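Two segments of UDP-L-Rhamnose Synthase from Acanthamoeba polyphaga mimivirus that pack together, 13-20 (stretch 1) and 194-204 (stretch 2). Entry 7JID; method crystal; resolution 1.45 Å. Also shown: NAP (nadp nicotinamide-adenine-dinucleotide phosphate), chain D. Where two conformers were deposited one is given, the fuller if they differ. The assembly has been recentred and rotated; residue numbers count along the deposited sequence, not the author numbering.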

# COMPACT_ATOMS: atom_id res chain seq x y z
N GLY A 13 4.86 21.16 -7.55
CA GLY A 13 6.10 20.44 -7.25
C GLY A 13 7.18 20.73 -8.28
O GLY A 13 6.91 21.42 -9.29
N TRP A 14 8.37 20.17 -8.07
CA TRP A 14 9.50 20.42 -9.00
C TRP A 14 9.12 19.98 -10.41
O TRP A 14 9.22 20.79 -11.35
CB TRP A 14 10.75 19.73 -8.45
CG TRP A 14 11.95 19.80 -9.32
CD1 TRP A 14 12.54 20.91 -9.82
CD2 TRP A 14 12.75 18.68 -9.72
NE1 TRP A 14 13.64 20.57 -10.55
CE2 TRP A 14 13.80 19.20 -10.51
CE3 TRP A 14 12.67 17.30 -9.53
CZ2 TRP A 14 14.77 18.38 -11.08
CZ3 TRP A 14 13.62 16.48 -10.09
CH2 TRP A 14 14.67 17.02 -10.84
N ILE A 15 8.82 18.69 -10.61
CA ILE A 15 8.49 18.16 -11.95
C ILE A 15 7.16 18.72 -12.42
O ILE A 15 7.07 19.07 -13.57
CB ILE A 15 8.58 16.63 -12.00
CG1 ILE A 15 9.97 16.19 -11.55
CG2 ILE A 15 8.17 16.13 -13.36
CD1 ILE A 15 10.17 14.69 -11.61
N GLY A 16 6.14 18.74 -11.57
CA GLY A 16 4.82 19.21 -12.04
C GLY A 16 4.87 20.64 -12.53
O GLY A 16 4.20 20.92 -13.55
N SER A 17 5.60 21.52 -11.85
CA SER A 17 5.82 22.92 -12.28
C SER A 17 6.46 22.93 -13.67
O SER A 17 6.04 23.72 -14.52
CB SER A 17 6.71 23.69 -11.32
OG SER A 17 6.06 23.94 -10.09
N MET A 18 7.45 22.08 -13.90
CA MET A 18 8.21 22.07 -15.18
C MET A 18 7.29 21.62 -16.31
O MET A 18 7.32 22.25 -17.39
CB MET A 18 9.39 21.11 -15.13
CG MET A 18 10.67 21.82 -14.83
SD MET A 18 12.01 20.67 -15.11
CE MET A 18 11.70 19.54 -13.75
N VAL A 19 6.54 20.56 -16.08
CA VAL A 19 5.61 20.03 -17.10
C VAL A 19 4.54 21.10 -17.37
O VAL A 19 4.23 21.31 -18.54
CB VAL A 19 4.98 18.71 -16.65
CG1 VAL A 19 3.91 18.23 -17.61
CG2 VAL A 19 6.03 17.64 -16.48
N SER A 20 3.94 21.65 -16.32
CA SER A 20 2.91 22.72 -16.41
C SER A 20 3.40 23.81 -17.38
O SER A 20 2.65 24.14 -18.34
CB SER A 20 2.60 23.27 -15.04
OG SER A 20 1.56 24.23 -15.11
N ILE A 194 16.94 12.37 -18.05
CA ILE A 194 17.19 13.81 -18.28
C ILE A 194 15.84 14.47 -18.59
O ILE A 194 15.28 14.21 -19.65
CB ILE A 194 18.23 14.06 -19.38
CG1 ILE A 194 19.57 13.41 -18.99
CG2 ILE A 194 18.35 15.57 -19.55
CD1 ILE A 194 20.58 13.46 -20.06
N LEU A 195 15.31 15.22 -17.63
CA LEU A 195 13.92 15.72 -17.74
C LEU A 195 13.82 16.73 -18.89
O LEU A 195 12.79 16.73 -19.54
CB LEU A 195 13.48 16.34 -16.41
CG LEU A 195 13.19 15.36 -15.29
CD1 LEU A 195 12.85 16.10 -14.01
CD2 LEU A 195 12.07 14.40 -15.65
N ASP A 196 14.86 17.52 -19.15
CA ASP A 196 14.80 18.49 -20.27
C ASP A 196 14.52 17.75 -21.59
O ASP A 196 13.77 18.24 -22.40
CB ASP A 196 16.06 19.34 -20.35
CG ASP A 196 16.35 20.04 -19.05
OD1 ASP A 196 15.97 21.22 -18.92
OD2 ASP A 196 16.97 19.42 -18.16
N GLN A 197 15.08 16.56 -21.76
CA GLN A 197 14.95 15.74 -22.97
C GLN A 197 13.66 14.93 -22.95
O GLN A 197 13.07 14.71 -24.05
CB GLN A 197 16.20 14.87 -23.11
CG GLN A 197 17.41 15.71 -23.45
CD GLN A 197 18.71 14.97 -23.29
OE1 GLN A 197 18.72 13.74 -23.22
NE2 GLN A 197 19.80 15.73 -23.23
N MET A 198 13.21 14.46 -21.79
CA MET A 198 12.18 13.40 -21.79
C MET A 198 10.81 13.97 -21.39
O MET A 198 9.83 13.30 -21.65
CB MET A 198 12.65 12.22 -20.95
CG MET A 198 13.95 11.66 -21.48
SD MET A 198 14.38 10.02 -20.82
CE MET A 198 13.13 9.04 -21.65
N ILE A 199 10.74 15.20 -20.84
CA ILE A 199 9.41 15.78 -20.52
C ILE A 199 8.63 15.93 -21.83
O ILE A 199 7.48 15.50 -21.88
CB ILE A 199 9.52 17.06 -19.68
CG1 ILE A 199 9.73 16.71 -18.21
CG2 ILE A 199 8.25 17.91 -19.85
CD1 ILE A 199 10.01 17.88 -17.33
N PRO A 200 9.22 16.46 -22.92
CA PRO A 200 8.48 16.54 -24.18
C PRO A 200 7.94 15.21 -24.67
O PRO A 200 6.87 15.17 -25.24
CB PRO A 200 9.53 17.09 -25.15
CG PRO A 200 10.42 17.93 -24.26
CD PRO A 200 10.54 17.10 -23.00
N VAL A 201 8.70 14.13 -24.49
CA VAL A 201 8.27 12.78 -24.87
C VAL A 201 7.06 12.41 -24.01
O VAL A 201 6.09 11.85 -24.55
CB VAL A 201 9.45 11.82 -24.71
CG1 VAL A 201 9.03 10.39 -24.84
CG2 VAL A 201 10.58 12.12 -25.69
N MET A 202 7.13 12.68 -22.70
CA MET A 202 6.05 12.28 -21.77
C MET A 202 4.77 13.01 -22.21
O MET A 202 3.72 12.36 -22.28
CB MET A 202 6.39 12.64 -20.32
CG MET A 202 5.17 12.60 -19.45
SD MET A 202 5.57 12.82 -17.74
CE MET A 202 6.07 14.51 -17.77
N ILE A 203 4.89 14.30 -22.50
CA ILE A 203 3.73 15.13 -22.95
C ILE A 203 3.18 14.53 -24.25
O ILE A 203 1.95 14.47 -24.42
CB ILE A 203 4.11 16.61 -23.09
CG1 ILE A 203 4.31 17.23 -21.72
CG2 ILE A 203 3.03 17.35 -23.89
CD1 ILE A 203 4.83 18.61 -21.70
N ASP A 204 4.07 14.17 -25.19
CA ASP A 204 3.64 13.57 -26.48
C ASP A 204 2.82 12.31 -26.22
O ASP A 204 1.78 12.09 -26.83
CB ASP A 204 4.84 13.35 -27.42
CG ASP A 204 4.41 13.00 -28.84
OD1 ASP A 204 3.84 13.94 -29.49
OD2 ASP A 204 4.54 11.81 -29.25
PA NAP D . 8.19 17.42 -5.24
O1A NAP D . 8.86 18.70 -5.67
O2A NAP D . 8.18 17.06 -3.79
O5B NAP D . 6.73 17.56 -5.82
C5B NAP D . 5.68 16.71 -5.36
C4B NAP D . 4.31 17.37 -5.33
O4B NAP D . 3.29 16.43 -5.02
C3B NAP D . 4.31 18.46 -4.26
O3B NAP D . 3.79 19.61 -4.96
C2B NAP D . 3.34 17.90 -3.23
O2B NAP D . 2.55 18.95 -2.74
C1B NAP D . 2.43 16.97 -4.03
N9A NAP D . 1.72 15.92 -3.32
C8A NAP D . 2.24 14.95 -2.59
N7A NAP D . 1.28 14.14 -2.13
C5A NAP D . 0.11 14.62 -2.58
C6A NAP D . -1.23 14.24 -2.42
N6A NAP D . -1.51 13.18 -1.69
N1A NAP D . -2.18 15.02 -3.04
C2A NAP D . -1.81 16.07 -3.79
N3A NAP D . -0.56 16.52 -3.98
C4A NAP D . 0.41 15.78 -3.39
O3 NAP D . 8.73 16.08 -5.96
PN NAP D . 9.09 15.89 -7.53
O1N NAP D . 10.55 15.46 -7.43
O2N NAP D . 8.57 16.91 -8.45
O5D NAP D . 8.36 14.52 -7.80
C5D NAP D . 7.07 14.25 -8.34
C4D NAP D . 6.69 12.79 -7.95
O4D NAP D . 6.50 12.07 -9.12
C3D NAP D . 7.87 12.15 -7.23
O3D NAP D . 7.52 10.86 -6.61
C2D NAP D . 8.75 12.16 -8.50
O2D NAP D . 9.93 11.35 -8.54
C1D NAP D . 7.81 11.71 -9.58
P2B NAP D . 2.52 19.30 -1.20
O1X NAP D . 3.73 20.05 -0.84
O2X NAP D . 1.30 20.24 -1.27
O3X NAP D . 2.30 18.08 -0.29

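Two helices cross obliquely and meet mainly through apolar side chains, with no hydrogen bond between them, while the N-terminal end of the first holds the diphosphate of NADP. Helix 14-20 and helix 195-204 run with their N-to-C directions 67° apart, and their axes come no nearer than 10.8 Å. That spacing leaves room for side chains between the backbones, and the contact buries 338 Å² in total. The backbones draw together along the pair: Ile-15 CA lies 8.3 Å from Leu-195 CA, whereas Val-19 CA lies 6.6 Å from Ile-199 CA. Contacts recur at 195, 199, 202 and 203, the three- and four-residue spacing that places side chains on one face of a helix; all four point their CA-to-CB bonds toward the first helix.

Leu-195 is the hub at the start of its helix. Leu-195 CD1 touches three residues: Trp-14 CH2 at 3.8 Å, Ile-15 CG1 at 3.8 Å and Met-18 CE at 3.6 Å. Leu-195 CD1 also sits over one face of the Trp-14 indole, 4.2 Å from the centroid of the six-membered ring and 28° off its normal, a CH-pi contact in which a weakly polarised methyl meets the pi cloud. The CA-to-CB bond of Trp-14 points sideways, but in its t rotamer the end of the side chain comes nearer to the second helix.

One turn on, Met-18 CB packs against Ile-199 CD1 at 4.0 Å, so Met-18 bridges Leu-195 and Ile-199. Val-19 makes the next set of contacts: its CG2 lies 4.0 Å from Ile-199 CG2 and 3.4 Å from Met-202 CE, and its CG1 reaches Ile-203 CD1 at 4.2 Å. These are dispersion contacts between apolar surfaces, most of them in buried residues; Met-18 stays partly exposed.

Within each helix, backbone bonds such as Val-19 N to Ile-15 O (3.0 Å) and Ile-203 N to Ile-199 O (2.9 Å) hold the turns. The second helix kinks where the nitrogens of Pro-200 and Val-201 lack bonds to the preceding turn; proline has no amide hydrogen to give. At the start of the first helix, free amides turn to the cofactor: Trp-14 N donates to NAP O1A at 2.9 Å and Ile-15 N to NAP O2N at 2.8 Å, both nearly linear. Gly-13, at the N-cap, fits closely here, since an ideal CB would lie 2.1 Å from NAP O5B.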